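Local coordinates for okadaic acid binding protein 2-alpha (Halichondria okadai, PDB 4WRI), which binds the polyether toxin okadaic acid and is implicated in accumulation of this cytotoxin by the sponge, at residues R18-P23 and S87-N92; S10-R15 and P182-R187. One frame throughout, in Å; residues are numbered along the deposited sequence.

Interaction 1 (R18-P23 and S87-N92); sequences RTVFRP and SQYVQN
Phe21 and Tyr89 form the aromatic part of this contact, with Tyr89 giving up more surface than any other residue of the two segments. Phe21 CD1 comes to 3.4 Å from Tyr89 CB, at an oblique inclination to the phenylalanine ring. Phe21 CB in turn lies 3.9 Å from Tyr89 CD2. The ring planes are only 30° apart, yet the centroids of Phe21 and Tyr89 are separated by 5.8 Å: the two side chains run past each other in opposite directions and the near-parallel rings are offset, barely overlapping.

Aliphatic contacts extend this pair. Val20 crosses the far part of Tyr89 at about a right angle, its CG1 lying 3.4 Å from Tyr89 OH and 3.9 Å from Tyr89 CZ. The tyrosine reaches that far because its CG is anti to the backbone N (chi1 171°), which extends the ring toward helix 11-27. The segments of helices 11-27 and 86-96 run at 132° with axes 9.5 Å apart. Strand 33-34, after helix 11-27, pairs antiparallel with strand 84-85, just before helix 86-96, an arrangement consistent with paired EF-hand-like units. A separate, looser contact is made by Arg18, whose aliphatic CG is 4.1 Å from Val90 CG2.

The polar ends of Tyr89 and Arg18 find partners outside the two segments. Tyr89 OH is hydrogen-bonded to His71 NE2, while Trp24 meets the tyrosine ring edge-to-face, and Phe173 of helix 169-174 touches the side chains of both Val20 and Tyr89. The Arg18 chain bends at chi3, and its NH2 forms a salt bridge with the terminal carboxylate (OXT) of Asp192.

Interaction 2 (S10-R15 and P182-R187); sequences SAHWCR and PFNYVR. With OKA (okadaic acid), chain B.
At the N-terminal turn of helix 11-27, His12 is tied to Asn184 of the 3-10 segment 182-184, which belongs to the loop after helix 169-174. His12 NE2 donates to Asn184 OD1 over 2.8 Å with an N-H...acceptor angle of 169°. The acceptor lies in the imidazole plane, but the donor stands 53° above the Asn184 carbonyl plane, so the bond does not use an in-plane lone pair; ring and amide are turned steeply against each other. His12 carries CG anti to the backbone N (chi1 178°), which directs the ring out toward the loop. The Asn184 ND2 bonds to Asn178 O and His181 O, so both ends of the amide are occupied and its rotation is fixed; Asn184 CB packs 4.0 Å above the centre of the Tyr185 ring. The helix start is capped by Ser10, whose OG accepts from Trp13 N at 3.0 Å. Farther along the loop, Arg187 NH1 donates edge-on to O8 of okadaic acid at 2.9 Å. Because His12 donates at NE2, that nitrogen is protonated; a neutral amide acceptor is compatible with a neutral imidazole and probably gives little reason for it to be charged.

Overall arrangement
Helix 11-27 serves both contacts, its beginning meeting the C-terminal loop in interaction 2 and its middle meeting helix 86-96 in interaction 1; their centres are about 12 Å apart. They touch directly at two places. On the helix 86-96 side, Val90 O is 3.5 Å from Trp13 CH2, and Val90 CG1 is 3.7 Å from Cys14 SG. On the ligand side, Val20 CG2 lies 3.8 Å from Arg187 CD, linking interaction 1 to a residue of the okadaic acid pocket. The nearest atoms of the Val20 side chain and okadaic acid are about 5 Å apart. Other hydrogen-bonding partners of the toxin include Arg46 and Ser110.

Interaction 1 (R18-P23 and S87-N92)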
loop_
_atom_site.group_PDB
_atom_site.type_symbol
_atom_site.label_atom_id
_atom_site.label_comp_id
_atom_site.label_asym_id
_atom_site.label_seq_id
_atom_site.Cartn_x
_atom_site.Cartn_y
_atom_site.Cartn_z
ATOM N N ARG A 18 -5.177 -3.275 8.984
ATOM C CA ARG A 18 -4.163 -3.210 10.033
ATOM C C ARG A 18 -2.792 -3.527 9.449
ATOM O O ARG A 18 -1.772 -3.010 9.913
ATOM C CB ARG A 18 -4.479 -4.173 11.184
ATOM C CG ARG A 18 -5.725 -3.777 11.975
ATOM C CD ARG A 18 -5.798 -4.572 13.284
ATOM N NE ARG A 18 -6.102 -5.989 13.079
ATOM C CZ ARG A 18 -7.327 -6.487 12.874
ATOM N NH1 ARG A 18 -8.393 -5.695 12.802
ATOM N NH2 ARG A 18 -7.459 -7.803 12.728
ATOM N N THR A 19 -2.756 -4.373 8.422
ATOM C CA THR A 19 -1.489 -4.737 7.782
ATOM C C THR A 19 -0.921 -3.541 6.999
ATOM O O THR A 19 0.280 -3.358 6.926
ATOM C CB THR A 19 -1.686 -5.978 6.888
ATOM O OG1 THR A 19 -2.134 -7.073 7.715
ATOM C CG2 THR A 19 -0.400 -6.384 6.174
ATOM N N VAL A 20 -1.795 -2.730 6.420
ATOM C CA VAL A 20 -1.369 -1.483 5.794
ATOM C C VAL A 20 -0.800 -0.516 6.828
ATOM O O VAL A 20 0.229 0.116 6.602
ATOM C CB VAL A 20 -2.554 -0.800 5.104
ATOM C CG1 VAL A 20 -2.146 0.562 4.546
ATOM C CG2 VAL A 20 -3.124 -1.684 3.992
ATOM N N PHE A 21 -1.482 -0.375 7.961
ATOM C CA PHE A 21 -1.157 0.657 8.943
ATOM C C PHE A 21 0.099 0.315 9.744
ATOM O O PHE A 21 0.863 1.224 10.134
ATOM C CB PHE A 21 -2.351 0.847 9.885
ATOM C CG PHE A 21 -2.221 2.020 10.826
ATOM C CD1 PHE A 21 -2.627 3.293 10.442
ATOM C CD2 PHE A 21 -1.698 1.847 12.099
ATOM C CE1 PHE A 21 -2.551 4.378 11.330
ATOM C CE2 PHE A 21 -1.614 2.943 12.998
ATOM C CZ PHE A 21 -2.035 4.195 12.607
ATOM N N ARG A 22 0.306 -0.977 10.013
ATOM C CA ARG A 22 1.372 -1.390 10.935
ATOM C C ARG A 22 2.768 -0.818 10.627
ATOM O O ARG A 22 3.397 -0.288 11.540
ATOM C CB ARG A 22 1.399 -2.926 11.119
ATOM C CG ARG A 22 2.462 -3.426 12.133
ATOM C CD ARG A 22 2.172 -2.985 13.567
ATOM N NE ARG A 22 0.745 -3.050 13.913
ATOM C CZ ARG A 22 0.076 -4.152 14.251
ATOM N NH1 ARG A 22 0.696 -5.328 14.315
ATOM N NH2 ARG A 22 -1.228 -4.081 14.524
ATOM N N PRO A 23 3.224 -0.888 9.366
ATOM C CA PRO A 23 4.570 -0.347 9.111
ATOM C C PRO A 23 4.651 1.161 9.388
ATOM O O PRO A 23 5.709 1.645 9.832
ATOM C CB PRO A 23 4.807 -0.656 7.632
ATOM C CG PRO A 23 3.866 -1.790 7.313
ATOM C CD PRO A 23 2.655 -1.569 8.186
ATOM N N SER A 87 -7.217 1.955 14.669
ATOM C CA SER A 87 -8.605 1.570 14.414
ATOM C C SER A 87 -9.310 2.625 13.590
ATOM O O SER A 87 -10.194 2.324 12.771
ATOM C CB SER A 87 -9.333 1.325 15.729
ATOM O OG SER A 87 -9.465 2.522 16.468
ATOM N N GLN A 88 -8.897 3.872 13.765
ATOM C CA GLN A 88 -9.484 4.946 12.982
ATOM C C GLN A 88 -9.073 4.841 11.514
ATOM O O GLN A 88 -9.894 5.076 10.619
ATOM C CB GLN A 88 -9.104 6.313 13.540
ATOM C CG GLN A 88 -9.918 7.437 12.935
ATOM C CD GLN A 88 -11.381 7.263 13.185
ATOM O OE1 GLN A 88 -11.809 7.155 14.337
ATOM N NE2 GLN A 88 -12.171 7.250 12.120
ATOM N N TYR A 89 -7.810 4.503 11.253
ATOM C CA TYR A 89 -7.412 4.329 9.878
ATOM C C TYR A 89 -8.268 3.258 9.225
ATOM O O TYR A 89 -8.693 3.418 8.081
ATOM C CB TYR A 89 -5.932 3.943 9.762
ATOM C CG TYR A 89 -5.611 3.562 8.329
ATOM C CD1 TYR A 89 -5.525 4.532 7.325
ATOM C CD2 TYR A 89 -5.472 2.219 7.957
ATOM C CE1 TYR A 89 -5.298 4.170 5.989
ATOM C CE2 TYR A 89 -5.237 1.853 6.633
ATOM C CZ TYR A 89 -5.159 2.836 5.660
ATOM O OH TYR A 89 -4.950 2.482 4.354
ATOM N N VAL A 90 -8.526 2.168 9.946
ATOM C CA VAL A 90 -9.328 1.081 9.383
ATOM C C VAL A 90 -10.724 1.590 8.960
ATOM O O VAL A 90 -11.183 1.309 7.862
ATOM C CB VAL A 90 -9.419 -0.120 10.341
ATOM C CG1 VAL A 90 -10.401 -1.174 9.827
ATOM C CG2 VAL A 90 -8.029 -0.727 10.564
ATOM N N GLN A 91 -11.373 2.369 9.819
ATOM C CA GLN A 91 -12.691 2.880 9.469
ATOM C C GLN A 91 -12.616 3.954 8.400
ATOM O O GLN A 91 -13.533 4.067 7.589
ATOM C CB GLN A 91 -13.417 3.435 10.690
ATOM C CG GLN A 91 -13.684 2.406 11.779
ATOM C CD GLN A 91 -14.564 1.255 11.317
ATOM O OE1 GLN A 91 -14.296 0.090 11.617
ATOM N NE2 GLN A 91 -15.594 1.574 10.574
ATOM N N ASN A 92 -11.550 4.748 8.374
ATOM C CA ASN A 92 -11.411 5.742 7.308
ATOM C C ASN A 92 -11.195 5.056 5.960
ATOM O O ASN A 92 -11.731 5.498 4.930
ATOM C CB ASN A 92 -10.239 6.694 7.577
ATOM C CG ASN A 92 -10.516 7.651 8.719
ATOM O OD1 ASN A 92 -11.601 7.623 9.301
ATOM N ND2 ASN A 92 -9.569 8.499 9.043
#

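Interaction 2 (S10-R15 and P182-R187)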
loop_
_atom_site.group_PDB
_atom_site.type_symbol
_atom_site.label_atom_id
_atom_site.label_comp_id
_atom_site.label_asym_id
_atom_site.label_seq_id
_atom_site.Cartn_x
_atom_site.Cartn_y
_atom_site.Cartn_z
ATOM N N SER A 10 -15.674 -6.928 6.780
ATOM C CA SER A 10 -15.361 -8.208 7.368
ATOM C C SER A 10 -14.162 -8.110 8.284
ATOM O O SER A 10 -13.309 -7.220 8.121
ATOM C CB SER A 10 -15.076 -9.248 6.279
ATOM O OG SER A 10 -13.826 -8.960 5.634
ATOM N N ALA A 11 -14.055 -9.037 9.221
ATOM C CA ALA A 11 -12.909 -9.105 10.106
ATOM C C ALA A 11 -11.627 -9.266 9.293
ATOM O O ALA A 11 -10.579 -8.719 9.656
ATOM C CB ALA A 11 -13.058 -10.260 11.092
ATOM N N HIS A 12 -11.717 -10.020 8.208
ATOM C CA HIS A 12 -10.546 -10.256 7.381
ATOM C C HIS A 12 -10.095 -8.965 6.714
ATOM O O HIS A 12 -8.896 -8.682 6.663
ATOM C CB HIS A 12 -10.842 -11.306 6.314
ATOM C CG HIS A 12 -9.687 -11.544 5.397
ATOM N ND1 HIS A 12 -8.503 -12.097 5.829
ATOM C CD2 HIS A 12 -9.529 -11.277 4.080
ATOM C CE1 HIS A 12 -7.665 -12.168 4.811
ATOM N NE2 HIS A 12 -8.265 -11.689 3.740
ATOM N N TRP A 13 -11.027 -8.189 6.194
ATOM C CA TRP A 13 -10.656 -6.918 5.586
ATOM C C TRP A 13 -10.029 -5.998 6.620
ATOM O O TRP A 13 -9.033 -5.310 6.332
ATOM C CB TRP A 13 -11.841 -6.279 4.895
ATOM C CG TRP A 13 -11.530 -4.986 4.213
ATOM C CD1 TRP A 13 -11.155 -4.817 2.907
ATOM C CD2 TRP A 13 -11.593 -3.674 4.785
ATOM N NE1 TRP A 13 -10.955 -3.485 2.635
ATOM C CE2 TRP A 13 -11.214 -2.764 3.776
ATOM C CE3 TRP A 13 -11.880 -3.185 6.060
ATOM C CZ2 TRP A 13 -11.167 -1.385 3.995
ATOM C CZ3 TRP A 13 -11.818 -1.828 6.270
ATOM C CH2 TRP A 13 -11.468 -0.946 5.256
ATOM N N CYS A 14 -10.560 -5.963 7.835
ATOM C CA CYS A 14 -9.932 -5.115 8.842
ATOM C C CYS A 14 -8.509 -5.529 9.150
ATOM O O CYS A 14 -7.648 -4.676 9.396
ATOM C CB CYS A 14 -10.757 -5.083 10.123
ATOM S SG CYS A 14 -12.371 -4.281 9.891
ATOM N N ARG A 15 -8.252 -6.833 9.146
ATOM C CA ARG A 15 -6.919 -7.352 9.325
ATOM C C ARG A 15 -6.013 -6.894 8.196
ATOM O O ARG A 15 -4.860 -6.537 8.436
ATOM C CB ARG A 15 -6.956 -8.877 9.350
ATOM C CG ARG A 15 -5.634 -9.515 9.706
ATOM C CD ARG A 15 -5.765 -11.027 9.738
ATOM N NE ARG A 15 -4.497 -11.654 10.045
ATOM C CZ ARG A 15 -4.215 -12.931 9.791
ATOM N NH1 ARG A 15 -5.133 -13.706 9.235
ATOM N NH2 ARG A 15 -3.024 -13.425 10.084
ATOM N N PRO A 182 -3.758 -15.736 -3.129
ATOM C CA PRO A 182 -2.448 -15.102 -2.932
ATOM C C PRO A 182 -2.447 -13.560 -2.992
ATOM O O PRO A 182 -1.525 -12.992 -2.419
ATOM C CB PRO A 182 -1.611 -15.687 -4.076
ATOM C CG PRO A 182 -2.218 -17.055 -4.254
ATOM C CD PRO A 182 -3.680 -16.848 -4.100
ATOM N N PHE A 183 -3.440 -12.933 -3.611
ATOM C CA PHE A 183 -3.454 -11.476 -3.689
ATOM C C PHE A 183 -3.632 -10.868 -2.292
ATOM O O PHE A 183 -3.372 -9.681 -2.098
ATOM C CB PHE A 183 -4.540 -10.963 -4.627
ATOM C CG PHE A 183 -4.302 -11.258 -6.084
ATOM C CD1 PHE A 183 -3.087 -11.741 -6.548
ATOM C CD2 PHE A 183 -5.310 -11.005 -7.002
ATOM C CE1 PHE A 183 -2.904 -11.987 -7.908
ATOM C CE2 PHE A 183 -5.138 -11.258 -8.347
ATOM C CZ PHE A 183 -3.925 -11.747 -8.805
ATOM N N ASN A 184 -4.058 -11.664 -1.316
ATOM C CA ASN A 184 -4.082 -11.222 0.074
ATOM C C ASN A 184 -2.718 -10.778 0.580
ATOM O O ASN A 184 -2.638 -10.057 1.576
ATOM C CB ASN A 184 -4.614 -12.330 0.992
ATOM C CG ASN A 184 -6.110 -12.458 0.925
ATOM O OD1 ASN A 184 -6.849 -11.561 1.352
ATOM N ND2 ASN A 184 -6.585 -13.573 0.372
ATOM N N TYR A 185 -1.655 -11.214 -0.096
ATOM C CA TYR A 185 -0.306 -11.011 0.396
ATOM C C TYR A 185 0.472 -9.983 -0.414
ATOM O O TYR A 185 1.688 -9.940 -0.320
ATOM C CB TYR A 185 0.439 -12.361 0.473
ATOM C CG TYR A 185 -0.380 -13.322 1.301
ATOM C CD1 TYR A 185 -0.602 -13.063 2.641
ATOM C CD2 TYR A 185 -1.024 -14.407 0.721
ATOM C CE1 TYR A 185 -1.409 -13.878 3.408
ATOM C CE2 TYR A 185 -1.838 -15.254 1.496
ATOM C CZ TYR A 185 -2.005 -14.971 2.832
ATOM O OH TYR A 185 -2.809 -15.769 3.637
ATOM N N VAL A 186 -0.237 -9.114 -1.123
ATOM C CA VAL A 186 0.425 -8.103 -1.950
ATOM C C VAL A 186 1.240 -7.128 -1.104
ATOM O O VAL A 186 2.191 -6.545 -1.606
ATOM C CB VAL A 186 -0.602 -7.368 -2.834
ATOM C CG1 VAL A 186 -1.388 -6.370 -2.006
ATOM C CG2 VAL A 186 0.099 -6.676 -4.016
ATOM N N ARG A 187 0.912 -6.983 0.176
ATOM C CA ARG A 187 1.702 -6.166 1.096
ATOM C C ARG A 187 2.510 -7.008 2.079
ATOM O O ARG A 187 3.008 -6.508 3.095
ATOM C CB ARG A 187 0.816 -5.152 1.830
ATOM C CG ARG A 187 0.035 -4.276 0.863
ATOM C CD ARG A 187 -0.648 -3.122 1.539
ATOM N NE ARG A 187 0.238 -2.035 1.952
ATOM C CZ ARG A 187 0.552 -1.008 1.171
ATOM N NH1 ARG A 187 0.125 -0.976 -0.085
ATOM N NH2 ARG A 187 1.298 -0.030 1.681
HETATM C C1 OKA B . 5.593 3.108 0.105
HETATM C C2 OKA B . 6.598 3.512 -0.999
HETATM C C3 OKA B . 5.857 3.746 -2.315
HETATM C C4 OKA B . 4.766 4.837 -2.226
HETATM C C5 OKA B . 4.021 4.911 -3.551
HETATM C C6 OKA B . 3.080 6.118 -3.575
HETATM C C7 OKA B . 3.853 7.405 -3.199
HETATM C C8 OKA B . 4.541 7.188 -1.862
HETATM C C9 OKA B . 5.431 8.355 -1.543
HETATM C C10 OKA B . 5.422 8.901 -0.314
HETATM C C11 OKA B . 4.504 8.446 0.777
HETATM C C12 OKA B . 3.956 7.039 0.406
HETATM C C13 OKA B . 2.732 6.698 1.271
HETATM C C14 OKA B . 2.249 5.272 0.912
HETATM C C15 OKA B . 1.047 5.115 0.354
HETATM C C16 OKA B . 0.640 3.715 -0.012
HETATM C C17 OKA B . -0.748 3.251 0.503
HETATM C C18 OKA B . -1.345 2.456 -0.673
HETATM C C19 OKA B . -0.276 2.617 -1.801
HETATM C C20 OKA B . -0.865 2.660 -3.149
HETATM C C21 OKA B . 0.284 2.774 -4.187
HETATM C C22 OKA B . 1.210 1.580 -3.967
HETATM C C23 OKA B . 1.718 1.598 -2.515
HETATM C C24 OKA B . 2.623 0.344 -2.273
HETATM C C25 OKA B . 3.684 0.416 -3.348
HETATM C C26 OKA B . 3.217 0.598 -4.748
HETATM C C27 OKA B . 2.610 -0.703 -5.319
HETATM C C28 OKA B . 3.731 -1.744 -5.462
HETATM C C29 OKA B . 3.323 -3.033 -6.193
HETATM C C30 OKA B . 4.554 -3.986 -6.110
HETATM C C31 OKA B . 5.785 -3.555 -6.870
HETATM C C32 OKA B . 6.863 -4.639 -6.869
HETATM C C33 OKA B . 6.333 -6.041 -7.149
HETATM C C34 OKA B . 5.017 -6.260 -6.385
HETATM C C35 OKA B . 4.361 -7.566 -6.957
HETATM C C36 OKA B . 3.215 -7.944 -6.027
HETATM C C37 OKA B . 3.757 -8.089 -4.634
HETATM C C38 OKA B . 4.421 -6.831 -4.136
HETATM C C39 OKA B . 5.467 -3.126 -8.303
HETATM C C40 OKA B . 2.152 -3.690 -5.448
HETATM C C41 OKA B . 4.962 0.326 -3.100
HETATM C C42 OKA B . 3.101 6.684 2.743
HETATM C C43 OKA B . 6.373 10.046 -0.096
HETATM C C44 OKA B . 7.649 2.423 -1.164
HETATM O O1 OKA B . 4.870 2.150 -0.171
HETATM O O2 OKA B . 5.563 3.749 1.159
HETATM O O3 OKA B . 7.257 4.713 -0.617
HETATM O O4 OKA B . 5.420 6.082 -1.946
HETATM O O5 OKA B . 2.917 8.513 -3.159
HETATM O O6 OKA B . 3.524 6.998 -0.880
HETATM O O7 OKA B . 0.465 3.739 -1.396
HETATM O O8 OKA B . 0.608 1.475 -1.641
HETATM O O9 OKA B . 2.297 1.691 -4.890
HETATM O O10 OKA B . 3.108 0.362 -0.985
HETATM O O11 OKA B . 2.077 -0.400 -6.599
HETATM O O12 OKA B . 4.083 -5.277 -6.598
HETATM O O13 OKA B . 5.485 -6.432 -5.072
#